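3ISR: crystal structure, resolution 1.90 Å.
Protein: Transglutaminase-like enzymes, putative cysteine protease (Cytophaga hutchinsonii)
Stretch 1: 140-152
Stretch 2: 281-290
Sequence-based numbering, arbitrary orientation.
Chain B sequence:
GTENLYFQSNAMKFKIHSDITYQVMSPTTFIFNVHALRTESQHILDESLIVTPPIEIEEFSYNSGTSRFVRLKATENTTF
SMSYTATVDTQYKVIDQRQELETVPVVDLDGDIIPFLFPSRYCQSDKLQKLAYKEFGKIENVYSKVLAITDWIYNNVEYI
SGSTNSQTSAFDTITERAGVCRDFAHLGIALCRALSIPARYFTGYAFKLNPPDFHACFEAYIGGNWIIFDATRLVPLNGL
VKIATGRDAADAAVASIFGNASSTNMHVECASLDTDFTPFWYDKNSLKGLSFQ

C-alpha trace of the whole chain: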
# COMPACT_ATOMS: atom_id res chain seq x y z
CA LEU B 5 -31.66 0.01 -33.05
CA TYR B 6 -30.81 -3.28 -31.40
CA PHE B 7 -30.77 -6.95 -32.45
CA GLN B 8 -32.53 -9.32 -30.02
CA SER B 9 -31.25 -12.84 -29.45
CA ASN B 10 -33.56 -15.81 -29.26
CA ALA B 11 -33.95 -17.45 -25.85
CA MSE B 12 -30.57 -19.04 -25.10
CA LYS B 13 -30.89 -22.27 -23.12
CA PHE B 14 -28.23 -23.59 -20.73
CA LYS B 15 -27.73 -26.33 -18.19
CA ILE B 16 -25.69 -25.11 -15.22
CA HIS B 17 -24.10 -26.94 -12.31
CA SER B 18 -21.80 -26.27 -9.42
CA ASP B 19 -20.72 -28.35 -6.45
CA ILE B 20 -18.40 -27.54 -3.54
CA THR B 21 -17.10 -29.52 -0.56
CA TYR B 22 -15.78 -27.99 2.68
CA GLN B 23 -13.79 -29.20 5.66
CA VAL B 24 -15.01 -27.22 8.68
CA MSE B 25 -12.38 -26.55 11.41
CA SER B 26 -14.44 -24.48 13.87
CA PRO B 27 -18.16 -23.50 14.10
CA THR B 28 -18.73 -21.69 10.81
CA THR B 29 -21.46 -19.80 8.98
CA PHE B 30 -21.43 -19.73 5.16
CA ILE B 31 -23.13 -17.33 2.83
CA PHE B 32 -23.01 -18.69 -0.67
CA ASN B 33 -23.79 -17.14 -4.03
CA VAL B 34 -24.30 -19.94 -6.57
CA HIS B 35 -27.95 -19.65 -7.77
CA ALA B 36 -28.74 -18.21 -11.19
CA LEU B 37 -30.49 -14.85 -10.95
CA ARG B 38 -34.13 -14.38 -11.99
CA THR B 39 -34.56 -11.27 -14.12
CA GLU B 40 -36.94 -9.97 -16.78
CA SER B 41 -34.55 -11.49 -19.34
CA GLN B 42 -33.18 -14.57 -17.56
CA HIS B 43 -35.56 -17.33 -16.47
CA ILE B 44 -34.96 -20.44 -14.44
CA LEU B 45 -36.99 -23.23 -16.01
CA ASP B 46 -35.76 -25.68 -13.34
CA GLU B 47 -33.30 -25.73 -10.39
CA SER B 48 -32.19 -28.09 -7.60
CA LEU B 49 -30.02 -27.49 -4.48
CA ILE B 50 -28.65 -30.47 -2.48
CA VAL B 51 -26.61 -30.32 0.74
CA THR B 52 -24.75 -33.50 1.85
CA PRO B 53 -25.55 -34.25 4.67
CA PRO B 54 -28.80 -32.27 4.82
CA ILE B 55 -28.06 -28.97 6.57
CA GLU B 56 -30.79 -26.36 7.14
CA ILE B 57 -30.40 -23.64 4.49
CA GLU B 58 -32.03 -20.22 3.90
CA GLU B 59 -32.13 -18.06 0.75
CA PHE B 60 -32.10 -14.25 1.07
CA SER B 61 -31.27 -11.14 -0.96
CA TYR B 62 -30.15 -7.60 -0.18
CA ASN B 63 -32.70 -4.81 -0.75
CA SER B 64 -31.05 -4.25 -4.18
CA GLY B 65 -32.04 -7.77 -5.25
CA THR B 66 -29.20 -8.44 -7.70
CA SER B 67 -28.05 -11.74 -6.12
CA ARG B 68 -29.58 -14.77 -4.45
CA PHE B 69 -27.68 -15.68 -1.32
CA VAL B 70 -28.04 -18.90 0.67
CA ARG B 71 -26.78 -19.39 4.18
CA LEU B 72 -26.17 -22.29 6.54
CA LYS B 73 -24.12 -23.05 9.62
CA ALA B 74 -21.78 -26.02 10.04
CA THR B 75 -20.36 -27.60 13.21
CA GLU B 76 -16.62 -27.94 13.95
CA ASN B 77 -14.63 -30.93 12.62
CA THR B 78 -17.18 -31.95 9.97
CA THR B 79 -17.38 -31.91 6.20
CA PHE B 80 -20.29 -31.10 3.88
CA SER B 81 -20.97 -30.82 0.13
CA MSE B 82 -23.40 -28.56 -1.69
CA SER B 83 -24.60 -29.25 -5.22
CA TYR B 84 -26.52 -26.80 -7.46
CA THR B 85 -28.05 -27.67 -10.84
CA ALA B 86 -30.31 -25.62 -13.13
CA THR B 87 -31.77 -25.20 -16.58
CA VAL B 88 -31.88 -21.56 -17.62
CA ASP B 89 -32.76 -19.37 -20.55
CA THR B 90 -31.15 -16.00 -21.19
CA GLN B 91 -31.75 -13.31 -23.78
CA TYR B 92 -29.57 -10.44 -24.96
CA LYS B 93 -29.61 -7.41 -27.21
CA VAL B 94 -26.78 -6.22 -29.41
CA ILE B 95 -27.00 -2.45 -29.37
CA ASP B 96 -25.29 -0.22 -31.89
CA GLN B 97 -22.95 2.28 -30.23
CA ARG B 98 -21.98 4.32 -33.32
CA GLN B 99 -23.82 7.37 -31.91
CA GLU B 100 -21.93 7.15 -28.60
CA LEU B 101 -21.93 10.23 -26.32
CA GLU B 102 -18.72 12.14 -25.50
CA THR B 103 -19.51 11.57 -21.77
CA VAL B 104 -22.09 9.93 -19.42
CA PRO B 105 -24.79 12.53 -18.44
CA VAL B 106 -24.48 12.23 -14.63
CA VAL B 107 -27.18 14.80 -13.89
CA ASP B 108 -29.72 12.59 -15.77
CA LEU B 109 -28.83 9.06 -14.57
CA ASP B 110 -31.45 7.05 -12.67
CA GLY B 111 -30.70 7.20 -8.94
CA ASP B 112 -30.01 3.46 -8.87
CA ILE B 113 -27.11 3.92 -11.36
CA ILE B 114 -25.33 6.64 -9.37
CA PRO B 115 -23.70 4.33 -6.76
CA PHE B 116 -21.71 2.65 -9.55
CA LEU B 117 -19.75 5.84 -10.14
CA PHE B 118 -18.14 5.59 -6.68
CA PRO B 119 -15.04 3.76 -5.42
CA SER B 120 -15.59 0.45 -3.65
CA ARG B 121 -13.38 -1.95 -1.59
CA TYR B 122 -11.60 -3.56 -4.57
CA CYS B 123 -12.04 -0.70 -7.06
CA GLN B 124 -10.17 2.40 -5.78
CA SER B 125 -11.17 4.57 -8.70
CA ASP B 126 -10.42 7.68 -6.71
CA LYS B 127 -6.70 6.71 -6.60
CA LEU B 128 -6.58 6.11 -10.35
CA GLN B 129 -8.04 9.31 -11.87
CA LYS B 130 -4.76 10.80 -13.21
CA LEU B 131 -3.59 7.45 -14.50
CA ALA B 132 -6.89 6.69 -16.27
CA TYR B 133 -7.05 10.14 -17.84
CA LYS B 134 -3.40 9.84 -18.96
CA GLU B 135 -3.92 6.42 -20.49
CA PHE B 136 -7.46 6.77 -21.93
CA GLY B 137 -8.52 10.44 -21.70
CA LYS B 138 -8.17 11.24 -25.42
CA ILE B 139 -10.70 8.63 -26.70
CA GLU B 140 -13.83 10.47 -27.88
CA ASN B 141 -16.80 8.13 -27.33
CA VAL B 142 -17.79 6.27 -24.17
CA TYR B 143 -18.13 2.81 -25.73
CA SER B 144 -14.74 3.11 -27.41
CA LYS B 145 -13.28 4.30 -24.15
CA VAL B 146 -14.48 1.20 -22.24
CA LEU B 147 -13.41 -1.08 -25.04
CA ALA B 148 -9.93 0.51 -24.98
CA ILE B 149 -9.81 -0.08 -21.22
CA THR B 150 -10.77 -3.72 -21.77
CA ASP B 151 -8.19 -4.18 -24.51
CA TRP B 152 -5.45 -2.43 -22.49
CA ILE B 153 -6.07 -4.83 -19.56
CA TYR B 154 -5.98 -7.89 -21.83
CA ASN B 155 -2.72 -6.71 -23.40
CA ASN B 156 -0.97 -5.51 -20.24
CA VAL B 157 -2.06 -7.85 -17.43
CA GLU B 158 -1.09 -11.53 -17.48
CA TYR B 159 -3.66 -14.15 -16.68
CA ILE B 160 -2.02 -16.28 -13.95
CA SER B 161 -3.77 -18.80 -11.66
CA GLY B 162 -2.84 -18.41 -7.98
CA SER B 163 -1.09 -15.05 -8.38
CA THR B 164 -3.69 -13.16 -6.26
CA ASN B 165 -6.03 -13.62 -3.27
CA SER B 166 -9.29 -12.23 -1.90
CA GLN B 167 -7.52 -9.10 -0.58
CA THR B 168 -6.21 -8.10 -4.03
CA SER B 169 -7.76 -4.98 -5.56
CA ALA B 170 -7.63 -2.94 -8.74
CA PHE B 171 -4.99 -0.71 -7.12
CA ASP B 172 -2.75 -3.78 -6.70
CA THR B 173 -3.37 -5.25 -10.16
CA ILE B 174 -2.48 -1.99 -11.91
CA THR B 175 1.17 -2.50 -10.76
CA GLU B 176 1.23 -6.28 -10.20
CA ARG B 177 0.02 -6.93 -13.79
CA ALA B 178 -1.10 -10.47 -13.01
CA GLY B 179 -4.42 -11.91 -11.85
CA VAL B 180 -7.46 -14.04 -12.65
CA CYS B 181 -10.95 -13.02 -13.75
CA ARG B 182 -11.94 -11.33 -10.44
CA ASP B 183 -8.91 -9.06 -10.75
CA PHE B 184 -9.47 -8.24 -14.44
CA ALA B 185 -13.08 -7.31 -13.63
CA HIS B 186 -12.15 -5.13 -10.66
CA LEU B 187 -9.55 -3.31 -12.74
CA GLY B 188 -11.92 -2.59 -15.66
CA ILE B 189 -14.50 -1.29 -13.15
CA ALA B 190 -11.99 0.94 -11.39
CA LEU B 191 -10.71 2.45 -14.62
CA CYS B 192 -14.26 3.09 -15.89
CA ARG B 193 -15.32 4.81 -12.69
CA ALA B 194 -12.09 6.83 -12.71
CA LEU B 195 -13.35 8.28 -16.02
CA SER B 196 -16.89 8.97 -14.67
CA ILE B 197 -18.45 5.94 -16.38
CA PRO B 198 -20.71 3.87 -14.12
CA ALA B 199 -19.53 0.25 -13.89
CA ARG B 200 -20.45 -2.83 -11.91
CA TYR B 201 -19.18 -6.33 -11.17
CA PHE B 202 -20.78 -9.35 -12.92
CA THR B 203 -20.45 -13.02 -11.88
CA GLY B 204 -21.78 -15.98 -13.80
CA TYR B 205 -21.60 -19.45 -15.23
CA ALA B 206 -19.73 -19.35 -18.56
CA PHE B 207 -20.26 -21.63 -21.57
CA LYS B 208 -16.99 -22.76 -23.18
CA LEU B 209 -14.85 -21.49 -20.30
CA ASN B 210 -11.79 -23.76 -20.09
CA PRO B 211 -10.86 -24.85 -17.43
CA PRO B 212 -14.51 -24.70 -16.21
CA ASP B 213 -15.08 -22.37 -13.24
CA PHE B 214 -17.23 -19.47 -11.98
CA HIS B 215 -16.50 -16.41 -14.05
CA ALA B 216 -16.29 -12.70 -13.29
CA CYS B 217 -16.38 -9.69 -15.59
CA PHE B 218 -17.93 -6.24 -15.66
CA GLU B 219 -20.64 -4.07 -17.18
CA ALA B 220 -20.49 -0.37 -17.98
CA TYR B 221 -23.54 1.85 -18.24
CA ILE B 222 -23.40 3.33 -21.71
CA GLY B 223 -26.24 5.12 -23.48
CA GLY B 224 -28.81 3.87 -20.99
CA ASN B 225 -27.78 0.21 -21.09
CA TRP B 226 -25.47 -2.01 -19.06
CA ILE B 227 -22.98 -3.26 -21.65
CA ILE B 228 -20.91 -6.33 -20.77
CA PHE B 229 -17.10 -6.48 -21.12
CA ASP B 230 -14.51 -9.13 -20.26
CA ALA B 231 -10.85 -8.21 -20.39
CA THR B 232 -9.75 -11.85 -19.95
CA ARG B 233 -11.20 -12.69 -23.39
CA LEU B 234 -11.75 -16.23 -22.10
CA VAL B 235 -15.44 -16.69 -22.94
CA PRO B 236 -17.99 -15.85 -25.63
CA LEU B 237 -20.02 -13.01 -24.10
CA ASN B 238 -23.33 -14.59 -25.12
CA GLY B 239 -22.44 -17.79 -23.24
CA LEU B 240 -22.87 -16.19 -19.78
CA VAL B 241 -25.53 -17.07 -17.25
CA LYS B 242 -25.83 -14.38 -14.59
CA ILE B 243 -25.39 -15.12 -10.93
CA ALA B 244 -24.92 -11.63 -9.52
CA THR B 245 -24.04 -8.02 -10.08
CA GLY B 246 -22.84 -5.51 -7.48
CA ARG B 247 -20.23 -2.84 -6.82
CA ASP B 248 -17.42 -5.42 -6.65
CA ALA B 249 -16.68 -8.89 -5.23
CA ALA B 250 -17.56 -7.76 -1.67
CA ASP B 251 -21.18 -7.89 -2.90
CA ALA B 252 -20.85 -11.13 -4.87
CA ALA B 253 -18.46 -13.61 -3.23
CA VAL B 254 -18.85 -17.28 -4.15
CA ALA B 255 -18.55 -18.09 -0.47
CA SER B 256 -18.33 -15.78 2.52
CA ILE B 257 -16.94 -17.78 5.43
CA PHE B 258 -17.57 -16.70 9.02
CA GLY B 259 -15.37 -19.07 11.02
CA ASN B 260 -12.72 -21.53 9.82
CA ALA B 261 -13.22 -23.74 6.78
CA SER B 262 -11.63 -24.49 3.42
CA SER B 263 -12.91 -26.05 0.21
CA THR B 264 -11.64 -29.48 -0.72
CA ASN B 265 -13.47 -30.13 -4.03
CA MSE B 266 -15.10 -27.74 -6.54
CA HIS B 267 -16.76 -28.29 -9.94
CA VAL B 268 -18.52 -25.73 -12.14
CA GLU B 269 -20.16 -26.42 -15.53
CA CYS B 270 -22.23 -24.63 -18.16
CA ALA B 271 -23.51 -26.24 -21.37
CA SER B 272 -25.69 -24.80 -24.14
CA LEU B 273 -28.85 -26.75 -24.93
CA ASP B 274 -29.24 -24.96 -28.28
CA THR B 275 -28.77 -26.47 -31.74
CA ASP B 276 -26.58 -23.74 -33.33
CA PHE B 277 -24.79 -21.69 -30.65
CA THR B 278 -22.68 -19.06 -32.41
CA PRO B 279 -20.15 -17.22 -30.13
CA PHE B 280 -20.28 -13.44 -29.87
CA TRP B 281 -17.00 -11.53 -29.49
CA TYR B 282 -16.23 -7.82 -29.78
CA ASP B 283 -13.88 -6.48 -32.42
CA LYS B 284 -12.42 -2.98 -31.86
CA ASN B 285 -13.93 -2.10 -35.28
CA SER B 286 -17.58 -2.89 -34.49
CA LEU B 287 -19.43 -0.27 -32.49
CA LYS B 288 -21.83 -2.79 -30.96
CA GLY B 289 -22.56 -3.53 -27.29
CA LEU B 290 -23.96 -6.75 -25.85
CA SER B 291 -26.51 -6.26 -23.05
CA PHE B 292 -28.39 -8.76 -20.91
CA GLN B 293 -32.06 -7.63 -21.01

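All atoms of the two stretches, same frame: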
# COMPACT_ATOMS: atom_id res chain seq x y z
N GLU B 140 -12.73 9.50 -27.73
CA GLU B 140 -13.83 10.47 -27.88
C GLU B 140 -15.26 9.97 -27.64
O GLU B 140 -16.17 10.78 -27.45
CB GLU B 140 -13.74 11.15 -29.25
N ASN B 141 -15.48 8.66 -27.68
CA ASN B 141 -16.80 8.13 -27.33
C ASN B 141 -16.75 7.06 -26.24
O ASN B 141 -15.83 6.24 -26.21
CB ASN B 141 -17.61 7.68 -28.56
CG ASN B 141 -17.28 6.27 -29.02
OD1 ASN B 141 -16.55 6.09 -29.99
ND2 ASN B 141 -17.86 5.27 -28.37
N VAL B 142 -17.75 7.10 -25.36
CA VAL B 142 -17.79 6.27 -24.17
C VAL B 142 -17.58 4.78 -24.45
O VAL B 142 -16.77 4.14 -23.77
CB VAL B 142 -19.10 6.51 -23.37
CG1 VAL B 142 -19.13 5.64 -22.13
CG2 VAL B 142 -19.24 7.99 -22.99
N TYR B 143 -18.28 4.23 -25.44
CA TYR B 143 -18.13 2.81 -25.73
C TYR B 143 -16.68 2.52 -26.09
O TYR B 143 -16.08 1.59 -25.55
CB TYR B 143 -19.06 2.35 -26.85
CG TYR B 143 -18.79 0.90 -27.22
CD1 TYR B 143 -19.31 -0.15 -26.45
CD2 TYR B 143 -17.96 0.58 -28.29
CE1 TYR B 143 -19.03 -1.48 -26.76
CE2 TYR B 143 -17.67 -0.74 -28.61
CZ TYR B 143 -18.21 -1.76 -27.85
OH TYR B 143 -17.93 -3.06 -28.18
N SER B 144 -16.13 3.31 -27.00
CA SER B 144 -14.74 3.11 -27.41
C SER B 144 -13.77 3.26 -26.24
O SER B 144 -12.76 2.55 -26.16
CB SER B 144 -14.37 4.06 -28.55
OG SER B 144 -15.08 3.68 -29.72
N LYS B 145 -14.09 4.16 -25.33
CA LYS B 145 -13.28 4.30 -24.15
C LYS B 145 -13.26 3.02 -23.30
O LYS B 145 -12.20 2.56 -22.89
CB LYS B 145 -13.78 5.47 -23.32
CG LYS B 145 -12.74 6.00 -22.40
CD LYS B 145 -12.54 7.47 -22.66
CE LYS B 145 -13.55 8.29 -21.95
NZ LYS B 145 -13.47 9.67 -22.50
N VAL B 146 -14.43 2.43 -23.05
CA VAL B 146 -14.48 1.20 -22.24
C VAL B 146 -13.83 0.02 -22.97
O VAL B 146 -13.15 -0.82 -22.36
CB VAL B 146 -15.92 0.83 -21.80
CG1 VAL B 146 -15.91 -0.40 -20.87
CG2 VAL B 146 -16.56 2.01 -21.07
N LEU B 147 -14.02 -0.03 -24.28
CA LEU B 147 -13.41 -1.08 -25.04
C LEU B 147 -11.88 -0.95 -25.01
O LEU B 147 -11.18 -1.96 -24.89
CB LEU B 147 -13.94 -1.07 -26.48
CG LEU B 147 -13.47 -2.25 -27.32
CD1 LEU B 147 -14.01 -3.56 -26.75
CD2 LEU B 147 -13.90 -2.05 -28.80
N ALA B 148 -11.37 0.28 -25.08
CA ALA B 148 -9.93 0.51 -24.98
C ALA B 148 -9.38 0.10 -23.61
O ALA B 148 -8.24 -0.39 -23.51
CB ALA B 148 -9.58 1.95 -25.26
N ILE B 149 -10.18 0.34 -22.57
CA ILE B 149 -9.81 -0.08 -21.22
C ILE B 149 -9.67 -1.60 -21.19
O ILE B 149 -8.67 -2.14 -20.71
CB ILE B 149 -10.86 0.40 -20.16
CG1 ILE B 149 -10.68 1.90 -19.91
CG2 ILE B 149 -10.71 -0.40 -18.81
CD1 ILE B 149 -11.82 2.53 -19.13
N THR B 150 -10.66 -2.27 -21.77
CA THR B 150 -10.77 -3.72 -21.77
C THR B 150 -9.61 -4.31 -22.55
O THR B 150 -8.99 -5.30 -22.11
CB THR B 150 -12.14 -4.14 -22.36
OG1 THR B 150 -13.18 -3.58 -21.54
CG2 THR B 150 -12.29 -5.64 -22.38
N ASP B 151 -9.30 -3.71 -23.69
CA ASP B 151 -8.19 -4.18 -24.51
C ASP B 151 -6.84 -3.90 -23.83
O ASP B 151 -5.94 -4.76 -23.85
CB ASP B 151 -8.25 -3.59 -25.93
CG ASP B 151 -9.42 -4.14 -26.76
OD1 ASP B 151 -10.02 -5.18 -26.37
OD2 ASP B 151 -9.74 -3.53 -27.82
N TRP B 152 -6.69 -2.73 -23.22
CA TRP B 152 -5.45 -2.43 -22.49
C TRP B 152 -5.20 -3.49 -21.40
O TRP B 152 -4.10 -4.00 -21.29
CB TRP B 152 -5.46 -1.02 -21.88
CG TRP B 152 -4.14 -0.67 -21.26
CD1 TRP B 152 -3.09 -0.05 -21.87
CD2 TRP B 152 -3.71 -0.98 -19.92
NE1 TRP B 152 -2.04 0.07 -20.99
CE2 TRP B 152 -2.39 -0.51 -19.79
CE3 TRP B 152 -4.32 -1.61 -18.83
CZ2 TRP B 152 -1.66 -0.63 -18.59
CZ3 TRP B 152 -3.60 -1.75 -17.64
CH2 TRP B 152 -2.28 -1.27 -17.54
N TRP B 281 -18.19 -12.20 -30.02
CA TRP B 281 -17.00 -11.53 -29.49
C TRP B 281 -16.99 -10.11 -30.00
O TRP B 281 -17.47 -9.86 -31.11
CB TRP B 281 -15.75 -12.22 -30.00
CG TRP B 281 -15.60 -13.67 -29.64
CD1 TRP B 281 -15.97 -14.75 -30.39
CD2 TRP B 281 -15.01 -14.19 -28.44
NE1 TRP B 281 -15.65 -15.92 -29.73
CE2 TRP B 281 -15.06 -15.61 -28.53
CE3 TRP B 281 -14.44 -13.61 -27.29
CZ2 TRP B 281 -14.56 -16.45 -27.52
CZ3 TRP B 281 -13.95 -14.45 -26.28
CH2 TRP B 281 -14.01 -15.85 -26.41
N TYR B 282 -16.43 -9.17 -29.24
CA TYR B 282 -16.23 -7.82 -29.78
C TYR B 282 -15.02 -7.79 -30.72
O TYR B 282 -14.08 -8.57 -30.59
CB TYR B 282 -15.99 -6.78 -28.67
CG TYR B 282 -17.15 -6.53 -27.74
CD1 TYR B 282 -18.46 -6.40 -28.22
CD2 TYR B 282 -16.94 -6.38 -26.37
CE1 TYR B 282 -19.52 -6.16 -27.34
CE2 TYR B 282 -17.99 -6.12 -25.50
CZ TYR B 282 -19.28 -6.03 -25.99
OH TYR B 282 -20.33 -5.79 -25.14
N ASP B 283 -15.06 -6.85 -31.65
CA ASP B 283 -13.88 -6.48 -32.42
C ASP B 283 -13.80 -4.96 -32.32
O ASP B 283 -14.83 -4.28 -32.46
CB ASP B 283 -14.02 -6.94 -33.87
N LYS B 284 -12.61 -4.43 -32.06
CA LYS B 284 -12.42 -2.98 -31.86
C LYS B 284 -13.12 -2.12 -32.93
O LYS B 284 -13.42 -0.93 -32.70
CB LYS B 284 -10.93 -2.62 -31.78
N ASN B 285 -13.37 -2.75 -34.09
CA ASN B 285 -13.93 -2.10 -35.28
C ASN B 285 -15.43 -2.33 -35.51
O ASN B 285 -15.95 -2.08 -36.60
CB ASN B 285 -13.13 -2.55 -36.51
CG ASN B 285 -11.67 -2.15 -36.43
OD1 ASN B 285 -11.34 -0.96 -36.38
ND2 ASN B 285 -10.78 -3.14 -36.42
N SER B 286 -16.12 -2.81 -34.48
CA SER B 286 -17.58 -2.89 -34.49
C SER B 286 -18.07 -2.08 -33.31
O SER B 286 -17.70 -2.36 -32.17
CB SER B 286 -18.07 -4.34 -34.38
OG SER B 286 -18.11 -4.96 -35.65
N LEU B 287 -18.88 -1.07 -33.57
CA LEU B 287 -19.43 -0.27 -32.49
C LEU B 287 -20.75 -0.86 -32.02
O LEU B 287 -21.82 -0.27 -32.21
CB LEU B 287 -19.56 1.20 -32.92
CG LEU B 287 -18.34 2.13 -32.76
CD1 LEU B 287 -18.40 2.90 -31.45
CD2 LEU B 287 -16.99 1.40 -32.90
N LYS B 288 -20.66 -2.04 -31.42
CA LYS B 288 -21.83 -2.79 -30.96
C LYS B 288 -21.61 -3.23 -29.51
O LYS B 288 -20.52 -3.66 -29.16
CB LYS B 288 -22.05 -4.01 -31.85
N GLY B 289 -22.64 -3.11 -28.69
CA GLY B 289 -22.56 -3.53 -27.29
C GLY B 289 -23.54 -4.65 -26.99
O GLY B 289 -24.72 -4.58 -27.36
N LEU B 290 -23.06 -5.70 -26.31
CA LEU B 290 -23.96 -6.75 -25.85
C LEU B 290 -24.52 -6.41 -24.47
O LEU B 290 -23.79 -6.03 -23.57
CB LEU B 290 -23.26 -8.11 -25.82
CG LEU B 290 -24.17 -9.33 -25.64
CD1 LEU B 290 -23.59 -10.50 -26.36
CD2 LEU B 290 -24.39 -9.65 -24.15

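This is a small, largely apolar contact in which one side of a helix, led by Tyr143 and Leu147, packs against an irregular segment that runs through a turn into a strand, burying 371 Å² in all. The helix spans 142-152 within the stretch, with Asn141 at its N-cap position. Tyr143 and Leu147 lie four residues apart, about one helical turn, and the backbone bond from Leu147 N to Tyr143 O (2.9 Å) is part of the framework that holds both side chains toward the same partner.

Tyr143 makes the most extensive contact. Its long, flat side chain reaches across to Tyr282, and the two rings meet edge-to-face, with the edge of Tyr143 toward the face of Tyr282, planes at 87° and centroids 5.9 Å apart. The hydroxyl lies over that face, Tyr143 OH being 3.4 Å from Tyr282 CD1. The same oxygen comes within 2.8 Å of Lys288 O, so the polar tip of the tyrosine sits beside a backbone carbonyl while its ring packs largely against carbon, with Ser286 O 3.9 Å from Tyr143 CE2. Gly289 passes close by, its CA 4.1 Å from Tyr143 CE1; an ideal CB there would still stand 3.9 Å from that atom.

Tyr282 is itself anchored by a hydrogen bond from Leu290 N to Tyr282 OH (3.0 Å, 161°), which ties the two ends of its segment together. Two leucines add further apolar packing. Leu287 CD1 approaches Tyr143 CD2 at 3.9 Å and Ser144 OG at 3.8 Å. One turn along the helix, Leu147 CD1 lies 4.1 Å from Tyr282 CD2, while Leu147 CD2 lies 3.5 Å from Lys284 CA. Lys284 belongs to a type I turn from Asp283 to Ser286, closed by Ser286 N to Asp283 O (2.8 Å), which presents its backbone to the leucine.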